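Ethanolamine kinase Pv091845 (Plasmodium vivax, PDB 2QG7) probably phosphorylates ethanolamine, the first step of phosphatidylethanolamine biosynthesis from ethanolamine in this malaria parasite. Local coordinates at residues 209-214 against 291-295; 233-239 against 356-362; 365-369 against 414-418. The contacts are given in a common frame with arbitrary orientation. Numbering follows the deposited sequence.

All three contacts are buried in the mainly helical C-terminal part of a protein-kinase-like fold. Along the chain the segments of contacts 1 and 2 alternate (209-214, 233-239, 291-295, 356-362), and contact 3 follows both. The centres of contacts 1 and 2 are about 10 Å apart, joined by the two-stranded antiparallel pairing of strands 290-293 and 356-359. Contacts 2 and 3, about 13 Å apart centre to centre, share helix 360-369 and meet where Trp237, Leu236 and Tyr362 pack on Cys416. Contacts 1 and 3 are about 17 Å apart between centres. Taken together, the contacts tie helices 196-210, 236-251 and 413-430 to the short strand pair and the helix that follows it.

Contact 1. Residues 209-214 against 291-295; sequences LHDIKL and VLCHC
Leu209 and His210 are helical, and a weak bond runs from Ile212 N to Leu209 O (3.4 Å); Ile212-Leu214 then run extended. Opposite, Val291 and Leu292 are extended; at His294 the backbone is at phi/psi -74/-48 and at Cys295 phi is positive (86°). His210 and Val291 lie closest, 5.4 Å between CA atoms, and no hydrogen bond joins the segments. His210, chi1 m, slides its ring beneath Val291: CG2 sits 3.6 Å from the ring centroid, a CH-pi contact, while His210 CD2 approaches Leu292 O at 3.1 Å. Leu292 fills the hollow left by the turning chain, its CG 4.2 Å from Leu209 CD1 and its CD2 4.1 Å from Ile212 CD1. The ring nitrogens of His210 bond to Tyr394 and Asp363. Asp363 also receives the backbone NH groups of His294 and Cys295, much as the helix F aspartate of protein kinases holds the His-x-Asp loop. Helix 151-163 packs against Leu209, Ile212 and Leu292, helix 360-369 borders His210 and Cys293, and strand 356-359 pairs with Val291 and Cys293.

Contact 2. Residues 233-239 against 356-362; sequences PSFLWNT and CPMERAY
A single buried carboxylate, Glu359, takes two side-chain donors at once: Ser234 OG gives to OE1 at a short 2.5 Å, and Trp237 NE1 to OE2 at 3.0 Å. Glu359 reaches them with chi1 m and chi2 p. Ser234 OG also accepts from Leu236 N (3.2 Å), capping the start of the helix that begins at Leu236, so one hydroxyl serves both the helix cap and the bond to Glu359. Ser234 and Met358 have the nearest CA atoms, 4.5 Å apart, and Phe235 N donates to Pro357 O (2.8 Å), fixing the register. Segment 356-362 is a strand running straight into a helix, with Glu359 at its N-cap position; its strand pairs with 290-293, which leads into the His-x-Asp stretch of this kinase-like family. Around the polar centre the packing is apolar. Pro357 CD lies 3.9 Å from the centroid of the Phe235 ring, over its face, and Cys356 SG is 3.6 Å from Phe235 CB. Leu236, chi1 t, sets CD1 over the face of the Tyr362 ring, 3.8 Å from the centroid, and its CB 3.8 Å from Met358 SD. Farther out, Lys284 makes a cation-pi contact with Trp237.

Contact 3. Residues 365-369 against 414-418; sequences ANHFN and YICSH
In the mainly helical C-terminal part of the kinase-like fold, segments of helices 360-369 and 413-430 cross at -69°, their axes 8.5 Å apart at closest approach, with short CA separations at Ala365-Tyr414 (5.2 Å) and Asn366-Ser417 (5.3 Å). Small side chains lie at the close points: Ala365 CB lies over one face of the Tyr414 ring, 3.7 Å from Tyr414 N, and Ser417 faces the other helix. Asn366, chi1 t, accepts through OD1 from Ser417 OG (2.7 Å), and Trp421 adds a weak bond to the same oxygen. Asn369, chi1 m, directs ND2 to Tyr414 O at 3.0 Å and, weakly, to Ser417 OG at 3.3 Å. Tyr414 O receives His418 N (3.1 Å) within its own helix, so it accepts twice. Ser417 OG thus donates to one asparagine and accepts from another, plus a weak bond from Arg445. Asn369 ND2 sits over one face of the His418 ring, whose ND1 is bonded to Arg445. Phe368 CB comes 3.4 Å from Tyr414 OH, a hydroxyl satisfied by Glu387. This part of the crossing combines apolar contacts with buried polar groups that satisfy one another, so a shift of one segment against the other would cost those bonds.

Contact 1. Residues 209-214 against 291-295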
loop_
_atom_site.group_PDB
_atom_site.type_symbol
_atom_site.label_atom_id
_atom_site.label_comp_id
_atom_site.label_asym_id
_atom_site.label_seq_id
_atom_site.Cartn_x
_atom_site.Cartn_y
_atom_site.Cartn_z
ATOM N N LEU D 209 -25.207 -7.645 20.631
ATOM C CA LEU D 209 -23.985 -7.475 21.380
ATOM C C LEU D 209 -24.003 -6.169 22.162
ATOM O O LEU D 209 -23.642 -6.115 23.340
ATOM C CB LEU D 209 -22.770 -7.563 20.428
ATOM C CG LEU D 209 -21.384 -7.045 20.836
ATOM C CD1 LEU D 209 -20.789 -7.905 21.910
ATOM C CD2 LEU D 209 -20.467 -6.975 19.642
ATOM N N HIS D 210 -24.433 -5.103 21.504
ATOM C CA HIS D 210 -24.426 -3.793 22.142
ATOM C C HIS D 210 -25.484 -3.618 23.250
ATOM O O HIS D 210 -25.381 -2.703 24.070
ATOM C CB HIS D 210 -24.475 -2.688 21.077
ATOM C CG HIS D 210 -23.195 -2.561 20.297
ATOM N ND1 HIS D 210 -23.033 -1.665 19.247
ATOM C CD2 HIS D 210 -22.020 -3.231 20.411
ATOM C CE1 HIS D 210 -21.812 -1.790 18.756
ATOM N NE2 HIS D 210 -21.182 -2.733 19.442
ATOM N N ASP D 211 -26.480 -4.509 23.268
ATOM C CA ASP D 211 -27.577 -4.493 24.250
ATOM C C ASP D 211 -27.201 -5.112 25.579
ATOM O O ASP D 211 -27.894 -4.922 26.565
ATOM C CB ASP D 211 -28.802 -5.224 23.708
ATOM C CG ASP D 211 -29.609 -4.371 22.730
ATOM O OD1 ASP D 211 -29.507 -3.122 22.800
ATOM O OD2 ASP D 211 -30.348 -4.944 21.893
ATOM N N ILE D 212 -26.112 -5.859 25.605
ATOM C CA ILE D 212 -25.627 -6.488 26.821
ATOM C C ILE D 212 -25.319 -5.431 27.875
ATOM O O ILE D 212 -24.454 -4.570 27.678
ATOM C CB ILE D 212 -24.394 -7.399 26.550
ATOM C CG1 ILE D 212 -24.760 -8.518 25.584
ATOM C CG2 ILE D 212 -23.861 -8.003 27.812
ATOM C CD1 ILE D 212 -23.582 -9.343 25.194
ATOM N N LYS D 213 -26.036 -5.520 28.996
ATOM C CA LYS D 213 -25.890 -4.588 30.106
ATOM C C LYS D 213 -24.586 -4.778 30.848
ATOM O O LYS D 213 -24.142 -5.920 31.092
ATOM C CB LYS D 213 -27.080 -4.691 31.071
ATOM C CG LYS D 213 -28.382 -4.110 30.498
ATOM C CD LYS D 213 -29.532 -4.276 31.482
ATOM C CE LYS D 213 -30.901 -4.094 30.769
ATOM N NZ LYS D 213 -31.977 -4.119 31.813
ATOM N N LEU D 214 -23.984 -3.634 31.207
ATOM C CA LEU D 214 -22.697 -3.642 31.905
ATOM C C LEU D 214 -22.864 -3.040 33.278
ATOM O O LEU D 214 -22.956 -1.812 33.434
ATOM C CB LEU D 214 -21.601 -2.904 31.101
ATOM C CG LEU D 214 -21.203 -3.484 29.723
ATOM C CD1 LEU D 214 -20.118 -2.595 29.058
ATOM C CD2 LEU D 214 -20.687 -4.941 29.861
ATOM N N VAL D 291 -20.599 0.614 25.272
ATOM C CA VAL D 291 -21.247 -0.697 25.217
ATOM C C VAL D 291 -20.188 -1.780 25.119
ATOM O O VAL D 291 -18.986 -1.486 25.032
ATOM C CB VAL D 291 -22.267 -0.788 24.058
ATOM C CG1 VAL D 291 -23.317 0.326 24.200
ATOM C CG2 VAL D 291 -21.600 -0.652 22.730
ATOM N N LEU D 292 -20.601 -3.039 25.183
ATOM C CA LEU D 292 -19.653 -4.129 24.969
ATOM C C LEU D 292 -19.497 -4.223 23.475
ATOM O O LEU D 292 -20.450 -4.598 22.749
ATOM C CB LEU D 292 -20.209 -5.429 25.528
ATOM C CG LEU D 292 -19.281 -6.649 25.581
ATOM C CD1 LEU D 292 -17.921 -6.298 26.200
ATOM C CD2 LEU D 292 -19.958 -7.789 26.312
ATOM N N CYS D 293 -18.304 -3.851 23.013
ATOM C CA CYS D 293 -17.978 -3.871 21.588
ATOM C C CYS D 293 -17.229 -5.142 21.189
ATOM O O CYS D 293 -16.601 -5.780 22.005
ATOM C CB CYS D 293 -17.149 -2.642 21.271
ATOM S SG CYS D 293 -18.060 -1.080 21.389
ATOM N N HIS D 294 -17.327 -5.531 19.924
ATOM C CA HIS D 294 -16.471 -6.591 19.393
ATOM C C HIS D 294 -15.014 -6.142 19.162
ATOM O O HIS D 294 -14.052 -6.836 19.575
ATOM C CB HIS D 294 -17.060 -7.155 18.118
ATOM C CG HIS D 294 -16.298 -8.338 17.590
ATOM N ND1 HIS D 294 -15.098 -8.215 16.911
ATOM C CD2 HIS D 294 -16.569 -9.663 17.635
ATOM C CE1 HIS D 294 -14.665 -9.412 16.568
ATOM N NE2 HIS D 294 -15.540 -10.308 16.990
ATOM N N CYS D 295 -14.864 -4.983 18.507
ATOM C CA CYS D 295 -13.573 -4.252 18.344
ATOM C C CYS D 295 -12.680 -4.664 17.176
ATOM O O CYS D 295 -11.691 -3.994 16.923
ATOM C CB CYS D 295 -12.758 -4.214 19.637
ATOM S SG CYS D 295 -13.627 -3.534 21.035
#

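Contact 2. Residues 233-239 against 356-362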
loop_
_atom_site.group_PDB
_atom_site.type_symbol
_atom_site.label_atom_id
_atom_site.label_comp_id
_atom_site.label_asym_id
_atom_site.label_seq_id
_atom_site.Cartn_x
_atom_site.Cartn_y
_atom_site.Cartn_z
ATOM N N PRO D 233 -15.994 3.592 32.345
ATOM C CA PRO D 233 -15.328 4.250 31.229
ATOM C C PRO D 233 -15.096 3.345 29.988
ATOM O O PRO D 233 -15.306 2.118 30.039
ATOM C CB PRO D 233 -13.997 4.692 31.859
ATOM C CG PRO D 233 -13.629 3.445 32.754
ATOM C CD PRO D 233 -15.018 2.846 33.170
ATOM N N SER D 234 -14.704 3.995 28.885
ATOM C CA SER D 234 -14.310 3.350 27.649
ATOM C C SER D 234 -12.893 2.798 27.804
ATOM O O SER D 234 -12.059 3.366 28.539
ATOM C CB SER D 234 -14.381 4.355 26.500
ATOM O OG SER D 234 -13.905 3.809 25.261
ATOM N N PHE D 235 -12.628 1.679 27.119
ATOM C CA PHE D 235 -11.319 1.032 27.140
ATOM C C PHE D 235 -10.475 1.456 25.922
ATOM O O PHE D 235 -9.324 1.029 25.784
ATOM C CB PHE D 235 -11.504 -0.481 27.138
ATOM C CG PHE D 235 -11.650 -1.088 28.505
ATOM C CD1 PHE D 235 -10.865 -2.164 28.882
ATOM C CD2 PHE D 235 -12.574 -0.605 29.413
ATOM C CE1 PHE D 235 -11.013 -2.746 30.147
ATOM C CE2 PHE D 235 -12.699 -1.174 30.677
ATOM C CZ PHE D 235 -11.926 -2.237 31.033
ATOM N N LEU D 236 -11.056 2.292 25.066
ATOM C CA LEU D 236 -10.503 2.643 23.779
ATOM C C LEU D 236 -9.257 3.511 23.864
ATOM O O LEU D 236 -8.234 3.211 23.230
ATOM C CB LEU D 236 -11.588 3.314 22.916
ATOM C CG LEU D 236 -11.332 3.933 21.551
ATOM C CD1 LEU D 236 -10.604 2.966 20.563
ATOM C CD2 LEU D 236 -12.667 4.384 20.994
ATOM N N TRP D 237 -9.350 4.581 24.646
ATOM C CA TRP D 237 -8.278 5.568 24.741
ATOM C C TRP D 237 -7.121 5.067 25.574
ATOM O O TRP D 237 -5.989 5.430 25.337
ATOM C CB TRP D 237 -8.824 6.882 25.290
ATOM C CG TRP D 237 -10.093 7.219 24.655
ATOM C CD1 TRP D 237 -11.328 7.146 25.219
ATOM C CD2 TRP D 237 -10.294 7.632 23.293
ATOM N NE1 TRP D 237 -12.287 7.517 24.313
ATOM C CE2 TRP D 237 -11.684 7.809 23.117
ATOM C CE3 TRP D 237 -9.433 7.867 22.206
ATOM C CZ2 TRP D 237 -12.239 8.219 21.911
ATOM C CZ3 TRP D 237 -9.979 8.282 21.023
ATOM C CH2 TRP D 237 -11.371 8.455 20.880
ATOM N N ASN D 238 -7.421 4.240 26.563
ATOM C CA ASN D 238 -6.406 3.516 27.298
ATOM C C ASN D 238 -5.592 2.611 26.378
ATOM O O ASN D 238 -4.402 2.430 26.595
ATOM C CB ASN D 238 -7.084 2.656 28.377
ATOM C CG ASN D 238 -6.079 1.929 29.276
ATOM O OD1 ASN D 238 -5.500 2.530 30.203
ATOM N ND2 ASN D 238 -5.884 0.624 29.013
ATOM N N THR D 239 -6.251 2.025 25.375
ATOM C CA THR D 239 -5.635 1.075 24.444
ATOM C C THR D 239 -4.814 1.820 23.393
ATOM O O THR D 239 -3.669 1.447 23.135
ATOM C CB THR D 239 -6.682 0.174 23.757
ATOM O OG1 THR D 239 -7.405 -0.536 24.758
ATOM C CG2 THR D 239 -6.041 -0.844 22.856
ATOM N N CYS D 356 -14.135 -5.423 24.466
ATOM C CA CYS D 356 -14.148 -4.702 25.726
ATOM C C CYS D 356 -15.114 -3.554 25.591
ATOM O O CYS D 356 -15.700 -3.347 24.515
ATOM C CB CYS D 356 -12.754 -4.202 26.109
ATOM S SG CYS D 356 -11.948 -3.235 24.815
ATOM N N PRO D 357 -15.382 -2.870 26.706
ATOM C CA PRO D 357 -16.315 -1.738 26.682
ATOM C C PRO D 357 -15.758 -0.502 25.978
ATOM O O PRO D 357 -14.786 0.057 26.405
ATOM C CB PRO D 357 -16.584 -1.487 28.168
ATOM C CG PRO D 357 -16.058 -2.747 28.893
ATOM C CD PRO D 357 -14.937 -3.202 28.077
ATOM N N MET D 358 -16.381 -0.095 24.886
ATOM C CA MET D 358 -15.964 1.100 24.168
ATOM C C MET D 358 -17.218 1.798 23.697
ATOM O O MET D 358 -18.294 1.226 23.785
ATOM C CB MET D 358 -15.138 0.705 22.930
ATOM C CG MET D 358 -13.768 0.161 23.215
ATOM S SD MET D 358 -12.734 -0.065 21.745
ATOM C CE MET D 358 -11.265 -0.731 22.534
ATOM N N GLU D 359 -17.059 3.000 23.148
ATOM C CA GLU D 359 -18.087 3.712 22.423
ATOM C C GLU D 359 -18.644 2.848 21.308
ATOM O O GLU D 359 -17.897 2.253 20.547
ATOM C CB GLU D 359 -17.504 4.989 21.826
ATOM C CG GLU D 359 -17.136 6.083 22.845
ATOM C CD GLU D 359 -15.739 5.972 23.421
ATOM O OE1 GLU D 359 -15.111 4.868 23.342
ATOM O OE2 GLU D 359 -15.230 6.997 23.963
ATOM N N ARG D 360 -19.968 2.805 21.203
ATOM C CA ARG D 360 -20.652 2.017 20.202
ATOM C C ARG D 360 -20.342 2.498 18.820
ATOM O O ARG D 360 -20.455 1.729 17.846
ATOM C CB ARG D 360 -22.180 1.984 20.441
ATOM C CG ARG D 360 -22.883 3.346 20.466
ATOM C CD ARG D 360 -24.349 3.254 20.079
ATOM N NE ARG D 360 -24.988 4.575 19.926
ATOM C CZ ARG D 360 -26.294 4.807 19.690
ATOM N NH1 ARG D 360 -27.163 3.798 19.585
ATOM N NH2 ARG D 360 -26.745 6.068 19.563
ATOM N N ALA D 361 -19.970 3.770 18.717
ATOM C CA ALA D 361 -19.698 4.392 17.423
ATOM C C ALA D 361 -18.321 3.947 16.879
ATOM O O ALA D 361 -18.161 3.805 15.660
ATOM C CB ALA D 361 -19.789 5.867 17.519
ATOM N N TYR D 362 -17.357 3.688 17.776
ATOM C CA TYR D 362 -16.115 3.025 17.378
ATOM C C TYR D 362 -16.296 1.665 16.639
ATOM O O TYR D 362 -15.678 1.439 15.590
ATOM C CB TYR D 362 -15.202 2.844 18.562
ATOM C CG TYR D 362 -13.939 2.170 18.168
ATOM C CD1 TYR D 362 -12.865 2.904 17.623
ATOM C CD2 TYR D 362 -13.801 0.783 18.310
ATOM C CE1 TYR D 362 -11.674 2.273 17.255
ATOM C CE2 TYR D 362 -12.617 0.129 17.911
ATOM C CZ TYR D 362 -11.557 0.888 17.399
ATOM O OH TYR D 362 -10.407 0.224 17.026
#

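Contact 3. Residues 365-369 against 414-418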
loop_
_atom_site.group_PDB
_atom_site.type_symbol
_atom_site.label_atom_id
_atom_site.label_comp_id
_atom_site.label_asym_id
_atom_site.label_seq_id
_atom_site.Cartn_x
_atom_site.Cartn_y
_atom_site.Cartn_z
ATOM N N ALA D 365 -17.911 2.273 13.004
ATOM C CA ALA D 365 -16.976 2.925 12.091
ATOM C C ALA D 365 -15.761 2.033 11.773
ATOM O O ALA D 365 -15.275 2.026 10.639
ATOM C CB ALA D 365 -16.533 4.288 12.654
ATOM N N ASN D 366 -15.270 1.295 12.775
ATOM C CA ASN D 366 -14.238 0.297 12.576
ATOM C C ASN D 366 -14.718 -0.783 11.616
ATOM O O ASN D 366 -13.974 -1.169 10.734
ATOM C CB ASN D 366 -13.791 -0.268 13.901
ATOM C CG ASN D 366 -12.643 -1.287 13.772
ATOM O OD1 ASN D 366 -11.500 -0.918 13.449
ATOM N ND2 ASN D 366 -12.945 -2.559 14.023
ATOM N N HIS D 367 -15.973 -1.205 11.712
ATOM C CA HIS D 367 -16.536 -2.173 10.820
ATOM C C HIS D 367 -16.656 -1.621 9.403
ATOM O O HIS D 367 -16.457 -2.326 8.411
ATOM C CB HIS D 367 -17.912 -2.635 11.330
ATOM C CG HIS D 367 -18.598 -3.599 10.401
ATOM N ND1 HIS D 367 -18.046 -4.809 10.048
ATOM C CD2 HIS D 367 -19.773 -3.517 9.734
ATOM C CE1 HIS D 367 -18.847 -5.439 9.207
ATOM N NE2 HIS D 367 -19.900 -4.675 8.990
ATOM N N PHE D 368 -16.993 -0.351 9.306
ATOM C CA PHE D 368 -17.122 0.305 8.023
ATOM C C PHE D 368 -15.763 0.514 7.328
ATOM O O PHE D 368 -15.678 0.452 6.103
ATOM C CB PHE D 368 -17.819 1.638 8.213
ATOM C CG PHE D 368 -19.312 1.507 8.452
ATOM C CD1 PHE D 368 -19.996 0.328 8.092
ATOM C CD2 PHE D 368 -20.044 2.559 8.985
ATOM C CE1 PHE D 368 -21.375 0.217 8.310
ATOM C CE2 PHE D 368 -21.430 2.467 9.166
ATOM C CZ PHE D 368 -22.086 1.304 8.835
ATOM N N ASN D 369 -14.711 0.734 8.112
ATOM C CA ASN D 369 -13.373 0.713 7.549
ATOM C C ASN D 369 -12.991 -0.628 6.925
ATOM O O ASN D 369 -12.159 -0.661 6.045
ATOM C CB ASN D 369 -12.303 1.165 8.548
ATOM C CG ASN D 369 -12.154 2.657 8.597
ATOM O OD1 ASN D 369 -12.339 3.341 7.594
ATOM N ND2 ASN D 369 -11.782 3.178 9.761
ATOM N N TYR D 414 -13.945 6.899 12.431
ATOM C CA TYR D 414 -13.249 6.390 11.274
ATOM C C TYR D 414 -11.717 6.567 11.408
ATOM O O TYR D 414 -10.934 5.593 11.286
ATOM C CB TYR D 414 -13.738 7.128 10.063
ATOM C CG TYR D 414 -14.933 6.532 9.381
ATOM C CD1 TYR D 414 -14.774 5.472 8.478
ATOM C CD2 TYR D 414 -16.230 7.054 9.594
ATOM C CE1 TYR D 414 -15.845 4.933 7.816
ATOM C CE2 TYR D 414 -17.336 6.514 8.916
ATOM C CZ TYR D 414 -17.124 5.462 8.030
ATOM O OH TYR D 414 -18.165 4.907 7.360
ATOM N N ILE D 415 -11.319 7.813 11.683
ATOM C CA ILE D 415 -9.926 8.166 11.960
ATOM C C ILE D 415 -9.370 7.521 13.213
ATOM O O ILE D 415 -8.190 7.182 13.282
ATOM C CB ILE D 415 -9.719 9.699 12.086
ATOM C CG1 ILE D 415 -10.062 10.400 10.749
ATOM C CG2 ILE D 415 -8.241 10.005 12.431
ATOM C CD1 ILE D 415 -10.449 11.850 11.024
ATOM N N CYS D 416 -10.214 7.399 14.207
ATOM C CA CYS D 416 -9.861 6.734 15.467
ATOM C C CYS D 416 -9.489 5.219 15.249
ATOM O O CYS D 416 -8.540 4.678 15.808
ATOM C CB CYS D 416 -11.065 6.876 16.415
ATOM S SG CYS D 416 -10.739 6.198 18.006
ATOM N N SER D 417 -10.289 4.560 14.434
ATOM C CA SER D 417 -10.051 3.208 13.998
ATOM C C SER D 417 -8.742 3.072 13.163
ATOM O O SER D 417 -8.009 2.107 13.329
ATOM C CB SER D 417 -11.257 2.795 13.150
ATOM O OG SER D 417 -11.019 1.578 12.508
ATOM N N HIS D 418 -8.451 4.045 12.288
ATOM C CA HIS D 418 -7.149 4.108 11.596
ATOM C C HIS D 418 -5.932 4.203 12.522
ATOM O O HIS D 418 -4.942 3.516 12.323
ATOM C CB HIS D 418 -7.123 5.276 10.604
ATOM C CG HIS D 418 -8.062 5.113 9.466
ATOM N ND1 HIS D 418 -8.158 3.937 8.748
ATOM C CD2 HIS D 418 -8.948 5.973 8.911
ATOM C CE1 HIS D 418 -9.053 4.082 7.781
ATOM N NE2 HIS D 418 -9.546 5.311 7.857
#